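Local coordinates for protein aldose-aldose oxidoreductase (Caulobacter crescentus, PDB 5A04) that probably oxidises one aldose while reducing another, using a bound NADP(H) cofactor, at residues Met184-Tyr189 with Ser241-Asn246. Residues are numbered along the deposited sequence; the frame is centred on the assembly and turned at random.
With BGC (beta-D-glucopyranose), chain H; NDP (NADPH dihydro-nicotinamide-adenine-dinucleotide phosphate), chain G.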
loop_
_atom_site.group_PDB
_atom_site.type_symbol
_atom_site.label_atom_id
_atom_site.label_comp_id
_atom_site.label_asym_id
_atom_site.label_seq_id
_atom_site.Cartn_x
_atom_site.Cartn_y
_atom_site.Cartn_z
ATOM N N MET A 184 -4.971 4.760 16.549
ATOM C CA MET A 184 -4.564 4.454 17.912
ATOM C C MET A 184 -4.609 2.943 18.143
ATOM O O MET A 184 -3.748 2.393 18.831
ATOM C CB MET A 184 -5.455 5.202 18.914
ATOM C CG MET A 184 -5.182 6.698 18.975
ATOM S SD MET A 184 -3.510 7.052 19.547
ATOM C CE MET A 184 -3.679 6.728 21.284
ATOM N N ASP A 185 -5.551 2.262 17.498
ATOM C CA ASP A 185 -5.805 0.861 17.820
ATOM C C ASP A 185 -5.100 -0.148 16.935
ATOM O O ASP A 185 -4.550 -1.139 17.423
ATOM C CB ASP A 185 -7.301 0.575 17.754
ATOM C CG ASP A 185 -7.628 -0.838 18.186
ATOM O OD1 ASP A 185 -7.482 -1.131 19.396
ATOM O OD2 ASP A 185 -7.999 -1.655 17.316
ATOM N N ILE A 186 -5.175 0.069 15.631
ATOM C CA ILE A 186 -4.756 -0.956 14.692
ATOM C C ILE A 186 -3.752 -0.374 13.692
ATOM O O ILE A 186 -2.790 -1.042 13.288
ATOM C CB ILE A 186 -6.008 -1.589 13.984
ATOM C CG1 ILE A 186 -5.582 -2.666 13.001
ATOM C CG2 ILE A 186 -6.900 -0.535 13.334
ATOM C CD1 ILE A 186 -4.838 -3.794 13.678
ATOM N N GLY A 187 -3.941 0.886 13.320
ATOM C CA GLY A 187 -3.000 1.545 12.427
ATOM C C GLY A 187 -1.609 1.655 13.022
ATOM O O GLY A 187 -0.606 1.683 12.301
ATOM N N ILE A 188 -1.541 1.696 14.348
ATOM C CA ILE A 188 -0.256 1.717 15.030
ATOM C C ILE A 188 0.616 0.505 14.638
ATOM O O ILE A 188 1.848 0.598 14.650
ATOM C CB ILE A 188 -0.466 1.770 16.561
ATOM C CG1 ILE A 188 0.858 2.035 17.292
ATOM C CG2 ILE A 188 -1.162 0.500 17.048
ATOM C CD1 ILE A 188 0.662 2.446 18.751
ATOM N N TYR A 189 0.004 -0.620 14.257
ATOM C CA TYR A 189 0.828 -1.747 13.786
ATOM C C TYR A 189 1.540 -1.434 12.469
ATOM O O TYR A 189 2.663 -1.899 12.237
ATOM C CB TYR A 189 -0.005 -3.024 13.615
ATOM C CG TYR A 189 -0.439 -3.645 14.923
ATOM C CD1 TYR A 189 -1.636 -3.273 15.524
ATOM C CD2 TYR A 189 0.338 -4.615 15.545
ATOM C CE1 TYR A 189 -2.047 -3.843 16.720
ATOM C CE2 TYR A 189 -0.068 -5.196 16.736
ATOM C CZ TYR A 189 -1.255 -4.808 17.316
ATOM O OH TYR A 189 -1.654 -5.381 18.501
ATOM N N SER A 241 -4.491 2.619 7.759
ATOM C CA SER A 241 -5.129 2.400 9.062
ATOM C C SER A 241 -6.633 2.523 8.863
ATOM O O SER A 241 -7.093 3.553 8.360
ATOM C CB SER A 241 -4.646 3.440 10.087
ATOM O OG SER A 241 -5.308 3.264 11.327
ATOM N N ALA A 242 -7.409 1.499 9.238
ATOM C CA ALA A 242 -8.836 1.530 8.917
ATOM C C ALA A 242 -9.704 0.792 9.938
ATOM O O ALA A 242 -9.279 -0.187 10.546
ATOM C CB ALA A 242 -9.067 0.938 7.515
ATOM N N TYR A 243 -10.930 1.274 10.095
ATOM C CA TYR A 243 -11.929 0.622 10.928
ATOM C C TYR A 243 -13.100 0.101 10.078
ATOM O O TYR A 243 -14.118 -0.330 10.622
ATOM C CB TYR A 243 -12.453 1.595 11.991
ATOM C CG TYR A 243 -11.816 1.507 13.374
ATOM C CD1 TYR A 243 -11.097 0.391 13.781
ATOM C CD2 TYR A 243 -11.974 2.549 14.286
ATOM C CE1 TYR A 243 -10.552 0.316 15.061
ATOM C CE2 TYR A 243 -11.439 2.483 15.561
ATOM C CZ TYR A 243 -10.728 1.373 15.949
ATOM O OH TYR A 243 -10.213 1.329 17.226
ATOM N N SER A 244 -12.980 0.179 8.756
ATOM C CA SER A 244 -14.078 -0.232 7.872
ATOM C C SER A 244 -13.660 -1.269 6.822
ATOM O O SER A 244 -14.463 -1.638 5.967
ATOM C CB SER A 244 -14.704 0.991 7.177
ATOM O OG SER A 244 -13.753 1.716 6.402
ATOM N N VAL A 245 -12.418 -1.739 6.881
ATOM C CA VAL A 245 -11.988 -2.875 6.053
ATOM C C VAL A 245 -11.109 -3.802 6.871
ATOM O O VAL A 245 -10.561 -3.400 7.892
ATOM C CB VAL A 245 -11.198 -2.448 4.788
ATOM C CG1 VAL A 245 -12.039 -1.576 3.878
ATOM C CG2 VAL A 245 -9.898 -1.744 5.164
ATOM N N ASN A 246 -10.960 -5.041 6.414
ATOM C CA ASN A 246 -10.035 -5.968 7.059
ATOM C C ASN A 246 -8.736 -6.122 6.274
ATOM O O ASN A 246 -8.742 -6.466 5.091
ATOM C CB ASN A 246 -10.688 -7.339 7.240
ATOM C CG ASN A 246 -11.877 -7.288 8.171
ATOM O OD1 ASN A 246 -11.733 -7.000 9.362
ATOM N ND2 ASN A 246 -13.061 -7.563 7.634
HETATM C C2 BGC H . -6.136 -4.274 18.641
HETATM C C3 BGC H . -7.385 -5.126 18.378
HETATM C C4 BGC H . -7.195 -5.951 17.139
HETATM C C5 BGC H . -5.895 -6.737 17.193
HETATM C C6 BGC H . -5.635 -7.388 15.809
HETATM C C1 BGC H . -5.014 -5.209 18.719
HETATM O O1 BGC H . -3.829 -4.511 19.103
HETATM O O2 BGC H . -6.315 -3.559 19.857
HETATM O O3 BGC H . -8.477 -4.231 18.229
HETATM O O4 BGC H . -8.290 -6.843 16.993
HETATM O O5 BGC H . -4.808 -5.884 17.474
HETATM O O6 BGC H . -4.523 -8.290 15.880
HETATM P PA NDP G . -11.848 -4.830 26.594
HETATM O O1A NDP G . -12.895 -3.774 26.517
HETATM O O2A NDP G . -12.157 -6.200 26.056
HETATM O O5B NDP G . -11.326 -5.007 28.143
HETATM C C5B NDP G . -11.037 -3.745 28.675
HETATM C C4B NDP G . -11.038 -3.946 30.197
HETATM O O4B NDP G . -10.461 -2.818 30.859
HETATM C C3B NDP G . -12.493 -4.076 30.706
HETATM O O3B NDP G . -12.943 -5.391 30.628
HETATM C C2B NDP G . -12.305 -3.728 32.188
HETATM O O2B NDP G . -11.828 -4.726 32.881
HETATM C C1B NDP G . -11.125 -2.668 32.099
HETATM N N9A NDP G . -11.601 -1.290 32.246
HETATM C C8A NDP G . -11.236 -0.381 33.234
HETATM N N7A NDP G . -11.865 0.804 33.117
HETATM C C5A NDP G . -12.682 0.655 31.993
HETATM C C6A NDP G . -13.577 1.533 31.353
HETATM N N6A NDP G . -13.765 2.808 31.839
HETATM N N1A NDP G . -14.280 1.154 30.242
HETATM C C2A NDP G . -14.036 -0.140 29.813
HETATM N N3A NDP G . -13.219 -1.076 30.308
HETATM C C4A NDP G . -12.538 -0.650 31.429
HETATM O O3 NDP G . -10.627 -4.121 25.721
HETATM P PN NDP G . -9.478 -5.116 25.138
HETATM O O1N NDP G . -8.951 -6.057 26.144
HETATM O O2N NDP G . -9.676 -5.451 23.676
HETATM O O5D NDP G . -8.192 -3.931 24.957
HETATM C C5D NDP G . -7.698 -3.460 26.181
HETATM C C4D NDP G . -6.269 -2.911 25.912
HETATM O O4D NDP G . -5.482 -3.968 25.282
HETATM C C3D NDP G . -6.285 -1.722 24.881
HETATM O O3D NDP G . -5.243 -0.783 25.205
HETATM C C2D NDP G . -5.952 -2.396 23.557
HETATM O O2D NDP G . -5.251 -1.535 22.677
HETATM C C1D NDP G . -4.970 -3.516 24.049
HETATM N N1N NDP G . -5.014 -4.665 23.141
HETATM C C2N NDP G . -3.840 -5.172 22.609
HETATM C C3N NDP G . -3.897 -6.260 21.785
HETATM C C7N NDP G . -2.661 -6.797 21.217
HETATM O O7N NDP G . -2.666 -7.675 20.335
HETATM N N7N NDP G . -1.440 -6.318 21.683
HETATM C C4N NDP G . -5.179 -6.930 21.430
HETATM C C5N NDP G . -6.368 -6.291 22.011
HETATM C C6N NDP G . -6.265 -5.236 22.818
HETATM P P2B NDP G . -12.462 -4.985 34.463
HETATM O O1X NDP G . -12.262 -3.614 35.067
HETATM O O2X NDP G . -13.866 -5.361 34.102
HETATM O O3X NDP G . -11.563 -6.100 34.993
#
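Gly187 and Ser241 bring the helix and the strand closest, their CA atoms 4.1 Å apart. Ser241 CB and OG both rest on Gly187 CA, OG at 3.1 Å, and the lack of a side chain at Gly187 lets that hydroxyl come so close. Although OG also lies near Gly187 N, the angle there is too poor for a bond; the hydroxyl is hydrogen-bonded instead to Ser182, earlier on the same helix. Ile186 CG2 packs obliquely against Tyr243 CE1 at 4.1 Å and also touches the backbone oxygen of Ala242, CG2 to O 3.7 Å. From beyond the strand end, Tyr243 reaches back to the helix: its OH comes to 3.1 Å from Asp185 CB, while Asp185 OD2 lies in the plane of the ring, at its edge. Phe163 meets Tyr243 edge-to-face. The packing joins helix 182-198 to strand 236-242 of the mixed sheet in the C-terminal alpha/beta domain, and the helix face carrying Asp185 and Tyr189 lines the glucose site beside NADPH. Asp185, its CG swung opposite the backbone N (chi1 -176°), offers its carboxylate to the sugar: OD1 accepts from glucose O2 at 2.7 Å and OD2 from O3 at 2.8 Å, while Arg172 makes a salt bridge to OD1. An alanine here would probably leave glucose O2 and O3 without these acceptors and Arg172 without this counter-charge. One turn along, Tyr189 OH lies against glucose O1 in a hydrogen bond modelled so short, 2.4 Å, that its exact length is doubtful; the same OH also lies close to O7N of NADPH, the carboxamide oxygen.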